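Local structure of acetone carboxylase alpha subunit (Xanthobacter autotrophicus Py2, 5M45) at residues G414-R417 with S418-G421; F628-P631 with L632-E635; W408-L411 with W412-L415; V358-T361 with Q362-P366. The protein serves as the alpha subunit of a six-chain bacterial enzyme assembly and belongs to the hydantoinase B/oxoprolinase family. All blocks are in the same frame, centred on the assembly; numbering follows the deposited sequence.

Interaction 1. Residues G414-R417 with S418-G421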
loop_
_atom_site.group_PDB
_atom_site.type_symbol
_atom_site.label_atom_id
_atom_site.label_comp_id
_atom_site.label_asym_id
_atom_site.label_seq_id
_atom_site.Cartn_x
_atom_site.Cartn_y
_atom_site.Cartn_z
ATOM N N GLY A 414 4.117 20.347 34.749
ATOM C CA GLY A 414 5.447 20.742 35.208
ATOM C C GLY A 414 5.752 22.206 34.979
ATOM O O GLY A 414 6.190 22.914 35.897
ATOM N N LEU A 415 5.539 22.668 33.741
ATOM C CA LEU A 415 5.722 24.095 33.446
ATOM C C LEU A 415 4.845 24.987 34.307
ATOM O O LEU A 415 5.303 26.051 34.750
ATOM C CB LEU A 415 5.493 24.429 31.957
ATOM C CG LEU A 415 6.618 24.195 30.953
ATOM C CD1 LEU A 415 6.113 24.425 29.520
ATOM C CD2 LEU A 415 7.767 25.135 31.232
ATOM N N SER A 416 3.606 24.570 34.556
ATOM C CA SER A 416 2.716 25.354 35.418
ATOM C C SER A 416 3.177 25.480 36.859
ATOM O O SER A 416 2.887 26.489 37.497
ATOM C CB SER A 416 1.265 24.825 35.340
ATOM O OG SER A 416 0.749 24.988 34.019
ATOM N N ARG A 417 3.927 24.514 37.378
ATOM C CA ARG A 417 4.492 24.673 38.736
ATOM C C ARG A 417 5.492 25.824 38.782
ATOM O O ARG A 417 5.554 26.535 39.780
ATOM C CB ARG A 417 5.137 23.381 39.264
ATOM C CG ARG A 417 4.152 22.271 39.543
ATOM C CD ARG A 417 4.828 21.025 40.093
ATOM N NE ARG A 417 3.871 19.940 40.021
ATOM C CZ ARG A 417 2.846 19.759 40.842
ATOM N NH1 ARG A 417 2.652 20.582 41.877
ATOM N NH2 ARG A 417 2.022 18.715 40.634
ATOM N N SER A 418 6.272 26.004 37.705
ATOM C CA SER A 418 7.233 27.133 37.602
ATOM C C SER A 418 6.474 28.473 37.560
ATOM O O SER A 418 6.790 29.400 38.310
ATOM C CB SER A 418 8.194 26.979 36.393
ATOM O OG SER A 418 7.661 27.379 35.135
ATOM N N TYR A 419 5.432 28.533 36.731
ATOM C CA TYR A 419 4.603 29.740 36.610
ATOM C C TYR A 419 3.914 30.103 37.916
ATOM O O TYR A 419 3.904 31.291 38.329
ATOM C CB TYR A 419 3.523 29.577 35.517
ATOM C CG TYR A 419 3.967 29.212 34.102
ATOM C CD1 TYR A 419 5.227 29.540 33.606
ATOM C CD2 TYR A 419 3.069 28.557 33.239
ATOM C CE1 TYR A 419 5.591 29.232 32.283
ATOM C CE2 TYR A 419 3.406 28.260 31.919
ATOM C CZ TYR A 419 4.662 28.592 31.447
ATOM O OH TYR A 419 4.986 28.294 30.153
ATOM N N PHE A 420 3.359 29.096 38.581
ATOM C CA PHE A 420 2.654 29.280 39.848
ATOM C C PHE A 420 3.576 29.780 40.959
ATOM O O PHE A 420 3.238 30.749 41.685
ATOM C CB PHE A 420 1.925 27.979 40.285
ATOM C CG PHE A 420 1.069 28.177 41.486
ATOM C CD1 PHE A 420 1.632 28.100 42.779
ATOM C CD2 PHE A 420 -0.257 28.587 41.353
ATOM C CE1 PHE A 420 0.848 28.381 43.908
ATOM C CE2 PHE A 420 -1.027 28.861 42.480
ATOM C CZ PHE A 420 -0.486 28.731 43.742
ATOM N N GLY A 421 4.746 29.151 41.067
ATOM C CA GLY A 421 5.757 29.554 42.042
ATOM C C GLY A 421 6.240 30.970 41.890
ATOM O O GLY A 421 6.475 31.670 42.890
#
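Ser-418 and Tyr-419 both meet the backbone carbonyl of Leu-415 on the last turns of the alpha helix 401-422, where a serine hydroxyl folds back onto the turn before it. Ser-418 OG donates to Leu-415 O over 2.7 Å, in the carbonyl plane and on a lone pair. Its chi1 of 81° sets OG between the backbone N and the carbonyl carbon of its own residue, which brings the hydroxyl within reach of an oxygen three residues back. The same oxygen takes the regular helical bond from Tyr-419 N at 3.2 Å, so two good donors grip it, and Ser-418 N adds a weak third. Leu-415 O also lies over one face of the Tyr-419 ring, displaced toward the rim and 3.5 Å from Tyr-419 CG. Leu-415 and Tyr-419 side chains run at a slant to each other: Leu-415 CB is 4.3 Å from Tyr-419 CZ, and Leu-415 CD1 reaches Tyr-419 OH. That phenol OH is probably hydrogen-bonded to Thr-363 OG1, which would help fix the ring at its far end. Further out, Ser-416 OG bonds to Trp-412 O and to Asn-429 O, which must share its one proton, while Ser-418 and Arg-417 pack on Tyr-288 of strand 286-297. Arg-417 stretches out along an extended chain toward another protein chain of the assembly, whose backbone Phe-420 touches too. The next turn is closed by Phe-420 N to Ser-416 O at 2.9 Å and by Gly-421 N to Arg-417 O at 3.0 Å.

Interaction 2. Residues F628-P631 with L632-E635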
loop_
_atom_site.group_PDB
_atom_site.type_symbol
_atom_site.label_atom_id
_atom_site.label_comp_id
_atom_site.label_asym_id
_atom_site.label_seq_id
_atom_site.Cartn_x
_atom_site.Cartn_y
_atom_site.Cartn_z
ATOM N N PHE A 628 -8.272 22.545 38.379
ATOM C CA PHE A 628 -7.271 23.205 39.199
ATOM C C PHE A 628 -7.758 23.506 40.624
ATOM O O PHE A 628 -8.816 24.126 40.814
ATOM C CB PHE A 628 -6.847 24.559 38.576
ATOM C CG PHE A 628 -5.767 25.261 39.371
ATOM C CD1 PHE A 628 -6.089 26.081 40.442
ATOM C CD2 PHE A 628 -4.443 25.048 39.078
ATOM C CE1 PHE A 628 -5.086 26.672 41.227
ATOM C CE2 PHE A 628 -3.428 25.665 39.852
ATOM C CZ PHE A 628 -3.757 26.463 40.907
ATOM N N GLY A 629 -6.936 23.147 41.615
ATOM C CA GLY A 629 -7.213 23.466 43.031
ATOM C C GLY A 629 -8.246 22.585 43.723
ATOM O O GLY A 629 -8.992 21.856 43.079
ATOM N N ASP A 630 -8.324 22.713 45.043
ATOM C CA ASP A 630 -9.287 21.961 45.856
ATOM C C ASP A 630 -10.724 22.378 45.525
ATOM O O ASP A 630 -11.058 23.538 45.692
ATOM C CB ASP A 630 -8.995 22.226 47.357
ATOM C CG ASP A 630 -9.799 21.321 48.325
ATOM O OD1 ASP A 630 -10.773 20.664 47.909
ATOM O OD2 ASP A 630 -9.426 21.287 49.536
ATOM N N PRO A 631 -11.595 21.426 45.112
ATOM C CA PRO A 631 -13.003 21.786 44.830
ATOM C C PRO A 631 -13.730 22.402 46.007
ATOM O O PRO A 631 -14.703 23.127 45.820
ATOM C CB PRO A 631 -13.657 20.425 44.527
ATOM C CG PRO A 631 -12.545 19.565 44.052
ATOM C CD PRO A 631 -11.335 20.002 44.823
ATOM N N LEU A 632 -13.264 22.118 47.228
ATOM C CA LEU A 632 -13.873 22.728 48.420
ATOM C C LEU A 632 -13.654 24.253 48.533
ATOM O O LEU A 632 -14.305 24.923 49.347
ATOM C CB LEU A 632 -13.359 22.011 49.704
ATOM C CG LEU A 632 -14.450 21.586 50.681
ATOM C CD1 LEU A 632 -15.297 20.481 50.080
ATOM C CD2 LEU A 632 -13.788 21.083 51.950
ATOM N N ASP A 633 -12.729 24.789 47.733
ATOM C CA ASP A 633 -12.508 26.218 47.635
ATOM C C ASP A 633 -13.233 26.893 46.467
ATOM O O ASP A 633 -13.107 28.106 46.312
ATOM C CB ASP A 633 -11.015 26.515 47.589
ATOM C CG ASP A 633 -10.324 26.173 48.962
ATOM O OD1 ASP A 633 -10.961 26.364 49.998
ATOM O OD2 ASP A 633 -9.189 25.646 49.038
ATOM N N ARG A 634 -14.001 26.147 45.656
ATOM C CA ARG A 634 -14.721 26.769 44.551
ATOM C C ARG A 634 -15.781 27.728 45.096
ATOM O O ARG A 634 -16.396 27.442 46.110
ATOM C CB ARG A 634 -15.391 25.740 43.649
ATOM C CG ARG A 634 -16.108 26.327 42.418
ATOM C CD ARG A 634 -16.238 25.268 41.359
ATOM N NE ARG A 634 -16.916 25.621 40.120
ATOM C CZ ARG A 634 -16.384 26.380 39.137
ATOM N NH1 ARG A 634 -15.202 26.970 39.287
ATOM N NH2 ARG A 634 -17.068 26.597 38.009
ATOM N N GLU A 635 -15.972 28.849 44.412
ATOM C CA GLU A 635 -17.022 29.804 44.733
ATOM C C GLU A 635 -18.410 29.156 44.653
ATOM O O GLU A 635 -18.766 28.645 43.583
ATOM C CB GLU A 635 -16.895 31.030 43.809
ATOM C CG GLU A 635 -17.514 32.312 44.361
ATOM C CD GLU A 635 -16.804 32.872 45.661
ATOM O OE1 GLU A 635 -17.490 32.936 46.761
ATOM O OE2 GLU A 635 -15.565 33.264 45.598
HETATM O O HOH W 1 -9.017 23.650 50.934
#
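Asp-630 and Leu-632 form an Asx turn: the carboxylate oxygen Asp-630 OD1 accepts the backbone N-H of Leu-632 over 3.0 Å, close to straight at 162°. The donor comes from above the carboxylate plane. Overlying this turn is a short run of 3-10 geometry. Asp-630 O takes Asp-633 N at 2.9 Å, and Pro-631 O takes Arg-634 N at 3.1 Å, each donor standing above the plane of its carbonyl. Three successive N-H groups, those of residues 632 to 634, are thus satisfied within the turn, while Pro-631 N has no hydrogen to offer. The two oxygens of Asp-630 divide their work. OD1 adds a salt bridge to Arg-687 NH2, which offsets the aspartate's charge; OD2 accepts from the backbone of another protein chain and from a water. Asp-630 CG is anti to the backbone N (chi1 -171°), which lays the carboxylate beside the Leu-632 side chain, and Asp-630 OD1 also touches Leu-632 CB at 3.4 Å. The turn lies in the loop between strand 617-621 and helix 636-645, where Glu-635 takes the N-cap position, and Leu-632 packs against Ile-683 and the side chains of Arg-680, Arg-684 and Arg-687 of helix 673-690. Arg-634 leaves as an extended chain held by salt bridges to Asp-470 and Asp-642, and its carbonyl O accepts from Arg-680 NH2. Asp-630 OD2 and Asp-633 OD2, like charges 4.4 Å apart, probably have their repulsion eased by one water that donates a hydrogen to each, 2.8 Å to Asp-630 OD2 and 2.8 Å to Asp-633 OD2.

Interaction 3. Residues W408-L411 with W412-L415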
loop_
_atom_site.group_PDB
_atom_site.type_symbol
_atom_site.label_atom_id
_atom_site.label_comp_id
_atom_site.label_asym_id
_atom_site.label_seq_id
_atom_site.Cartn_x
_atom_site.Cartn_y
_atom_site.Cartn_z
ATOM N N TRP A 408 1.935 14.220 26.240
ATOM C CA TRP A 408 2.217 15.671 26.247
ATOM C C TRP A 408 1.502 16.430 27.385
ATOM O O TRP A 408 2.044 17.422 27.909
ATOM C CB TRP A 408 1.893 16.336 24.911
ATOM C CG TRP A 408 2.673 15.854 23.716
ATOM C CD1 TRP A 408 3.959 15.426 23.691
ATOM C CD2 TRP A 408 2.195 15.773 22.358
ATOM N NE1 TRP A 408 4.323 15.050 22.401
ATOM C CE2 TRP A 408 3.243 15.253 21.577
ATOM C CE3 TRP A 408 0.977 16.078 21.742
ATOM C CZ2 TRP A 408 3.114 15.044 20.206
ATOM C CZ3 TRP A 408 0.864 15.887 20.362
ATOM C CH2 TRP A 408 1.914 15.356 19.614
ATOM N N THR A 409 0.316 15.979 27.771
ATOM C CA THR A 409 -0.490 16.678 28.787
ATOM C C THR A 409 0.250 16.891 30.124
ATOM O O THR A 409 0.115 17.942 30.742
ATOM C CB THR A 409 -1.877 16.025 28.977
ATOM O OG1 THR A 409 -2.749 16.892 29.729
ATOM C CG2 THR A 409 -1.756 14.678 29.652
ATOM N N ALA A 410 1.063 15.918 30.541
ATOM C CA ALA A 410 1.815 16.031 31.800
ATOM C C ALA A 410 2.844 17.175 31.792
ATOM O O ALA A 410 3.133 17.741 32.842
ATOM C CB ALA A 410 2.495 14.720 32.124
ATOM N N LEU A 411 3.371 17.542 30.620
ATOM C CA LEU A 411 4.384 18.591 30.539
ATOM C C LEU A 411 3.819 19.970 30.880
ATOM O O LEU A 411 4.520 20.798 31.455
ATOM C CB LEU A 411 5.114 18.599 29.185
ATOM C CG LEU A 411 5.556 17.188 28.674
ATOM C CD1 LEU A 411 6.305 17.223 27.348
ATOM C CD2 LEU A 411 6.384 16.377 29.659
ATOM N N TRP A 412 2.539 20.224 30.555
ATOM C CA TRP A 412 1.864 21.462 31.017
ATOM C C TRP A 412 1.865 21.588 32.545
ATOM O O TRP A 412 2.010 22.691 33.084
ATOM C CB TRP A 412 0.384 21.499 30.607
ATOM C CG TRP A 412 0.043 21.685 29.176
ATOM C CD1 TRP A 412 -0.155 20.694 28.251
ATOM C CD2 TRP A 412 -0.243 22.935 28.494
ATOM N NE1 TRP A 412 -0.529 21.260 27.038
ATOM C CE2 TRP A 412 -0.595 22.623 27.170
ATOM C CE3 TRP A 412 -0.240 24.273 28.896
ATOM C CZ2 TRP A 412 -0.932 23.599 26.225
ATOM C CZ3 TRP A 412 -0.582 25.256 27.974
ATOM C CH2 TRP A 412 -0.936 24.915 26.648
ATOM N N ARG A 413 1.688 20.467 33.259
ATOM C CA ARG A 413 1.682 20.504 34.710
ATOM C C ARG A 413 3.040 20.911 35.292
ATOM O O ARG A 413 3.123 21.738 36.223
ATOM C CB ARG A 413 1.222 19.165 35.313
ATOM C CG ARG A 413 -0.199 18.792 34.932
ATOM C CD ARG A 413 -0.828 17.731 35.877
ATOM N NE ARG A 413 -0.022 16.517 35.976
ATOM C CZ ARG A 413 -0.040 15.494 35.105
ATOM N NH1 ARG A 413 -0.838 15.469 34.027
ATOM N NH2 ARG A 413 0.762 14.441 35.333
ATOM N N GLY A 414 4.117 20.347 34.749
ATOM C CA GLY A 414 5.447 20.742 35.208
ATOM C C GLY A 414 5.752 22.206 34.979
ATOM O O GLY A 414 6.190 22.914 35.897
ATOM N N LEU A 415 5.539 22.668 33.741
ATOM C CA LEU A 415 5.722 24.095 33.446
ATOM C C LEU A 415 4.845 24.987 34.307
ATOM O O LEU A 415 5.303 26.051 34.750
ATOM C CB LEU A 415 5.493 24.429 31.957
ATOM C CG LEU A 415 6.618 24.195 30.953
ATOM C CD1 LEU A 415 6.113 24.425 29.520
ATOM C CD2 LEU A 415 7.767 25.135 31.232
HETATM O O HOH W 2 -2.841 17.165 32.641
#
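The indole of Trp-412 receives Thr-409 O at its edge, in the ring plane, with CD1 of the five-membered ring 3.7 Å from that oxygen. A second flat group, the guanidinium of Arg-413, lies with one face over Ala-410: NH1 is 3.5 Å from Ala-410 CA, and NH2 is 3.7 Å from Ala-410 CB. The arginine gets there through a bend at chi3 (-55°), which folds the chain back along the helix over the small alanine. At the guanidinium edge, in plane, a water accepts from Arg-413 NH1 at 3.0 Å and donates to Thr-409 OG1 at 2.9 Å, linking residues four apart on the same helix. Thr-409 OG1 is also bonded to Asn-432 O, and Arg-413 NH2 gives a hydrogen bond to Val-291 O of strand 286-297. Helix 401-422 is kinked at Ala-410 and Leu-411, whose N atoms lack the regular bond to the turn before. After the kink, Trp-412 N and Arg-413 N reach only weakly to the carbonyls three residues back, and Gly-414 N has a long, weak bond of 3.4 Å to Ala-410 O. Regular geometry returns with Leu-415 N to Leu-411 O, 3.1 Å and nearly straight at 176°. Leu-411 and Trp-412 pack on Met-359 of helix 349-361, and Trp-408 NE1 donates to Phe-352 O of that helix. The buried positive charge of Arg-413 is therefore met by Val-291 O and the water, and is probably stabilised by these neutral acceptors, with the water coupling Thr-409 to it beside the kink.

Interaction 4. Residues V358-T361 with Q362-P366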
loop_
_atom_site.group_PDB
_atom_site.type_symbol
_atom_site.label_atom_id
_atom_site.label_comp_id
_atom_site.label_asym_id
_atom_site.label_seq_id
_atom_site.Cartn_x
_atom_site.Cartn_y
_atom_site.Cartn_z
ATOM N N VAL A 358 5.057 22.202 19.626
ATOM C CA VAL A 358 3.692 22.753 19.505
ATOM C C VAL A 358 3.178 23.277 20.857
ATOM O O VAL A 358 2.673 24.411 20.943
ATOM C CB VAL A 358 2.713 21.717 18.874
ATOM C CG1 VAL A 358 1.272 22.222 18.921
ATOM C CG2 VAL A 358 3.102 21.427 17.414
ATOM N N MET A 359 3.328 22.463 21.910
ATOM C CA MET A 359 2.955 22.904 23.248
ATOM C C MET A 359 3.693 24.180 23.654
ATOM O O MET A 359 3.049 25.127 24.177
ATOM C CB MET A 359 3.178 21.812 24.297
ATOM C CG MET A 359 2.864 22.313 25.696
ATOM S SD MET A 359 3.748 21.527 27.008
ATOM C CE MET A 359 5.424 21.947 26.650
ATOM N N MET A 360 5.004 24.231 23.426
ATOM C CA MET A 360 5.772 25.454 23.675
ATOM C C MET A 360 5.199 26.713 22.987
ATOM O O MET A 360 5.147 27.775 23.602
ATOM C CB MET A 360 7.247 25.310 23.259
ATOM C CG MET A 360 8.063 24.300 24.075
ATOM S SD MET A 360 9.619 23.802 23.265
ATOM C CE MET A 360 10.528 25.223 23.405
ATOM N N THR A 361 4.776 26.585 21.726
ATOM C CA THR A 361 4.166 27.704 20.987
ATOM C C THR A 361 2.874 28.251 21.626
ATOM O O THR A 361 2.510 29.389 21.331
ATOM C CB THR A 361 3.847 27.395 19.492
ATOM O OG1 THR A 361 2.676 26.550 19.381
ATOM C CG2 THR A 361 5.072 26.811 18.741
ATOM N N GLN A 362 2.196 27.450 22.443
ATOM C CA GLN A 362 0.946 27.837 23.090
ATOM C C GLN A 362 1.112 28.465 24.491
ATOM O O GLN A 362 0.114 28.953 25.063
ATOM C CB GLN A 362 -0.035 26.655 23.179
ATOM C CG GLN A 362 -0.416 26.113 21.813
ATOM C CD GLN A 362 -1.241 24.853 21.845
ATOM O OE1 GLN A 362 -1.924 24.524 22.829
ATOM N NE2 GLN A 362 -1.190 24.120 20.737
ATOM N N THR A 363 2.337 28.466 25.029
ATOM C CA THR A 363 2.583 28.918 26.412
ATOM C C THR A 363 3.908 29.716 26.597
ATOM O O THR A 363 3.880 30.869 27.112
ATOM C CB THR A 363 2.426 27.725 27.428
ATOM O OG1 THR A 363 2.561 28.196 28.778
ATOM C CG2 THR A 363 3.453 26.574 27.185
ATOM N N LEU A 364 5.048 29.177 26.159
ATOM C CA LEU A 364 6.360 29.835 26.357
ATOM C C LEU A 364 6.682 30.882 25.297
ATOM O O LEU A 364 7.070 32.002 25.634
ATOM C CB LEU A 364 7.514 28.810 26.372
ATOM C CG LEU A 364 7.762 28.077 27.691
ATOM C CD1 LEU A 364 8.735 26.952 27.481
ATOM C CD2 LEU A 364 8.292 29.014 28.755
ATOM N N ILE A 365 6.500 30.524 24.028
ATOM C CA ILE A 365 6.931 31.370 22.892
ATOM C C ILE A 365 5.857 31.935 21.923
ATOM O O ILE A 365 6.200 32.276 20.798
ATOM C CB ILE A 365 8.038 30.642 22.066
ATOM C CG1 ILE A 365 7.497 29.374 21.390
ATOM C CG2 ILE A 365 9.270 30.327 22.930
ATOM C CD1 ILE A 365 8.513 28.726 20.457
ATOM N N PRO A 366 4.582 32.082 22.340
ATOM C CA PRO A 366 3.597 32.586 21.342
ATOM C C PRO A 366 3.900 33.959 20.710
ATOM O O PRO A 366 3.447 34.224 19.591
ATOM C CB PRO A 366 2.268 32.622 22.114
ATOM C CG PRO A 366 2.646 32.634 23.561
ATOM C CD PRO A 366 3.976 31.904 23.670
HETATM O O HOH W 3 -0.038 25.880 18.393
#
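Gln-362 packs back along the helix it follows, its side chain lying beside that of Val-358 and pointing the same way. CB rests 3.6 Å from Met-359 O. Because chi1 is -61°, CG turns back beside the glutamine's own N and comes 3.6 Å from Val-358 O; the chain then continues extended, and CD passes the same oxygen at a longer range. At the tip, OE1 packs on Trp-412 CZ2 of helix 401-422, while NE2 lies 3.6 Å from Val-358 CG1 and gives hydrogen bonds to Ile-478 O and to a water, the latter 3.1 Å from NE2. That water donates to Thr-361 OG1 at 3.0 Å. The threonine hydroxyl in turn donates to Val-358 O over 2.6 Å, in the carbonyl plane and on a lone pair, so the amide tip is linked through water and hydroxyl to the preceding turn. Backbone bonds change character at the same place. Gln-362 N reaches Met-359 O from well above the carbonyl plane, with a weak bond to Val-358 O besides. Met-360 O is gripped by three N-H groups: Thr-363 N from above its plane, Leu-364 N at 2.9 Å in the plane, and Ile-365 N along an almost straight bond. Ile-365 CG1 comes to 3.6 Å from Met-360 O and also packs near Met-360 CB, while Leu-364 and Ile-365 share Leu-275 of helix 257-282 with Met-360. Bonds from residues three, four and five ahead, of the 3-10, alpha and pi kinds, are consistent with the C-terminal region of helix 349-361 running into the loop before helix 373-376.

Overall arrangement
Interactions 1 and 3 are successive turns of helix 401-422 that share Gly-414 and Leu-415. Interaction 4 lies against both of them. Met-359 joins interactions 3 and 4, with CG 3.8 Å from Trp-412 CE2 and SD 3.9 Å from Leu-411 CB, while the Tyr-419 and Thr-363 hydroxyls join interactions 1 and 4. Interaction 2, centred about 18 Å from interaction 1, meets it where Phe-628 CZ lies 4.0 Å from Phe-420 CE2. Interactions 3 and 4 lie near but not at the ligands: the Trp-408 side chain is about 11 Å from the manganese ion at His-150, Asp-153 and His-175, and the side chain of Met-360 is about 11 Å from 3,6,9,12,15-pentaoxaheptadecan-1-ol.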